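Local coordinates for protein tricorn protease (Thermoplasma acidophilum, PDB 1K32) that acts as a hexameric serine protease, probably cleaving peptides released by the proteasome, with propeller domains thought to gate substrate passage, at residues A[332-337]-A[371-376]. Residues are numbered along the deposited sequence; the frame is centred on the assembly and turned at random.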
loop_
_atom_site.group_PDB
_atom_site.type_symbol
_atom_site.label_atom_id
_atom_site.label_comp_id
_atom_site.label_asym_id
_atom_site.label_seq_id
_atom_site.Cartn_x
_atom_site.Cartn_y
_atom_site.Cartn_z
ATOM N N VAL A 332 -13.725 7.708 43.868
ATOM C CA VAL A 332 -14.035 9.024 44.404
ATOM C C VAL A 332 -14.550 8.802 45.831
ATOM O O VAL A 332 -15.524 8.076 46.042
ATOM C CB VAL A 332 -15.120 9.721 43.570
ATOM C CG1 VAL A 332 -15.412 11.104 44.140
ATOM C CG2 VAL A 332 -14.663 9.828 42.128
ATOM N N PRO A 333 -13.900 9.428 46.829
ATOM C CA PRO A 333 -14.262 9.312 48.249
ATOM C C PRO A 333 -15.579 9.959 48.687
ATOM O O PRO A 333 -15.583 10.889 49.497
ATOM C CB PRO A 333 -13.055 9.927 48.952
ATOM C CG PRO A 333 -12.674 11.020 48.024
ATOM C CD PRO A 333 -12.765 10.353 46.659
ATOM N N GLU A 334 -16.693 9.451 48.168
ATOM C CA GLU A 334 -18.015 9.964 48.520
ATOM C C GLU A 334 -19.000 8.807 48.636
ATOM O O GLU A 334 -18.939 7.844 47.862
ATOM C CB GLU A 334 -18.518 10.944 47.455
ATOM C CG GLU A 334 -17.701 12.229 47.334
ATOM C CD GLU A 334 -17.773 13.112 48.576
ATOM O OE1 GLU A 334 -17.015 14.101 48.642
ATOM O OE2 GLU A 334 -18.582 12.825 49.479
ATOM N N PRO A 335 -19.921 8.881 49.611
ATOM C CA PRO A 335 -20.925 7.831 49.818
ATOM C C PRO A 335 -21.824 7.638 48.602
ATOM O O PRO A 335 -21.673 8.325 47.590
ATOM C CB PRO A 335 -21.684 8.319 51.052
ATOM C CG PRO A 335 -21.540 9.823 50.968
ATOM C CD PRO A 335 -20.097 9.976 50.586
ATOM N N LEU A 336 -22.773 6.716 48.723
ATOM C CA LEU A 336 -23.687 6.378 47.641
ATOM C C LEU A 336 -24.447 7.413 46.838
ATOM O O LEU A 336 -24.916 8.446 47.323
ATOM C CB LEU A 336 -24.686 5.312 48.087
ATOM C CG LEU A 336 -24.242 3.910 47.658
ATOM C CD1 LEU A 336 -25.328 2.902 47.987
ATOM C CD2 LEU A 336 -23.952 3.907 46.165
ATOM N N ARG A 337 -24.551 7.037 45.572
ATOM C CA ARG A 337 -25.188 7.730 44.472
ATOM C C ARG A 337 -24.575 8.987 43.904
ATOM O O ARG A 337 -25.112 10.090 43.998
ATOM C CB ARG A 337 -26.687 7.903 44.709
ATOM C CG ARG A 337 -27.499 6.959 43.791
ATOM C CD ARG A 337 -27.632 7.550 42.397
ATOM N NE ARG A 337 -27.525 6.617 41.273
ATOM C CZ ARG A 337 -28.543 5.969 40.708
ATOM N NH1 ARG A 337 -28.316 5.160 39.675
ATOM N NH2 ARG A 337 -29.783 6.112 41.173
ATOM N N ALA A 371 -11.794 16.551 48.752
ATOM C CA ALA A 371 -13.140 16.512 48.180
ATOM C C ALA A 371 -14.060 17.445 48.954
ATOM O O ALA A 371 -14.046 17.459 50.182
ATOM C CB ALA A 371 -13.689 15.088 48.221
ATOM N N GLU A 372 -14.854 18.227 48.234
ATOM C CA GLU A 372 -15.778 19.159 48.869
ATOM C C GLU A 372 -17.149 19.053 48.219
ATOM O O GLU A 372 -17.264 18.827 47.021
ATOM N N LYS A 373 -18.189 19.206 49.024
ATOM C CA LYS A 373 -19.554 19.147 48.532
ATOM C C LYS A 373 -20.256 20.413 48.967
ATOM O O LYS A 373 -20.090 20.856 50.098
ATOM C CB LYS A 373 -20.285 17.936 49.112
ATOM C CG LYS A 373 -20.030 16.627 48.381
ATOM C CD LYS A 373 -20.598 15.437 49.143
ATOM C CE LYS A 373 -22.005 15.699 49.672
ATOM N NZ LYS A 373 -22.984 16.025 48.603
ATOM N N PHE A 374 -21.024 21.006 48.065
ATOM C CA PHE A 374 -21.752 22.211 48.397
ATOM C C PHE A 374 -23.109 21.788 48.944
ATOM O O PHE A 374 -23.618 20.720 48.594
ATOM C CB PHE A 374 -21.900 23.086 47.163
ATOM C CG PHE A 374 -20.591 23.431 46.516
ATOM C CD1 PHE A 374 -20.083 22.652 45.478
ATOM C CD2 PHE A 374 -19.865 24.536 46.941
ATOM C CE1 PHE A 374 -18.873 22.971 44.872
ATOM C CE2 PHE A 374 -18.649 24.863 46.337
ATOM C CZ PHE A 374 -18.154 24.078 45.301
ATOM N N GLU A 375 -23.690 22.620 49.804
ATOM C CA GLU A 375 -24.966 22.293 50.427
ATOM C C GLU A 375 -26.214 22.685 49.647
ATOM O O GLU A 375 -27.319 22.329 50.045
ATOM C CB GLU A 375 -25.035 22.921 51.821
ATOM C CG GLU A 375 -25.098 24.443 51.801
ATOM C CD GLU A 375 -23.793 25.077 51.368
ATOM O OE1 GLU A 375 -23.772 26.310 51.150
ATOM O OE2 GLU A 375 -22.785 24.345 51.257
ATOM N N GLU A 376 -26.054 23.417 48.549
ATOM C CA GLU A 376 -27.206 23.833 47.759
ATOM C C GLU A 376 -27.916 22.645 47.102
ATOM O O GLU A 376 -27.318 21.893 46.335
ATOM C CB GLU A 376 -26.772 24.829 46.685
ATOM C CG GLU A 376 -26.205 26.117 47.248
ATOM C CD GLU A 376 -27.272 27.014 47.842
ATOM O OE1 GLU A 376 -26.904 27.966 48.561
ATOM O OE2 GLU A 376 -28.473 26.776 47.584
#
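E334 reaches across to A371 and K373 with its carboxylate alone, a worked example of the link between two propeller blades touching the outer strand of the second, with no hydrogen bond across. Its CB, though directed at the 371-373 strand, is still too distant to touch it. Chi1 of -65° sets CG beside the backbone N, and the chain bends at chi2 (-65°), which brings the carboxylate toward A371 and K373. CG makes no close contact either; the first is made by CD, 3.7 Å from CD of K373. At the tip, OE2 comes to 3.3 Å from CD of K373; OE1 lies nearest the methyl of A371, 3.5 Å from its CB, and more loosely beside the lysine methylenes.

The two chains run alongside one another in opposing senses, carboxylate against methylenes. Beyond CD the lysine chain turns aside at chi3 (45°) and chi4, carrying NZ away from the carboxylate, to 5.5 Å from OE2 of E334. The opposite charges may attract at this range, but they form no salt bridge. A smaller apolar touch flanks the glutamate, with ring atom CG of P333 lying 4.2 Å from CB of A371. P333 is the centre of an inverse gamma turn, closed by a 2.8 Å bond from N of E334 to O of V332.

The glutamate and K373 both rest against F351 of strand 348-355, just as P333 and A371 share Y364 of strand 358-365. Residues 332-337 link outer strand 329-331 of one four-stranded blade to strand 338-343, which begins the next blade of the seven-bladed propeller; strand 371-373 is that second blade's outer edge, paired with 358-365. The contact therefore lays the interblade link against the far edge of the blade it leads into, at the protein surface, while R337 turns toward helix 656-674 and its salt-bridge partner E666.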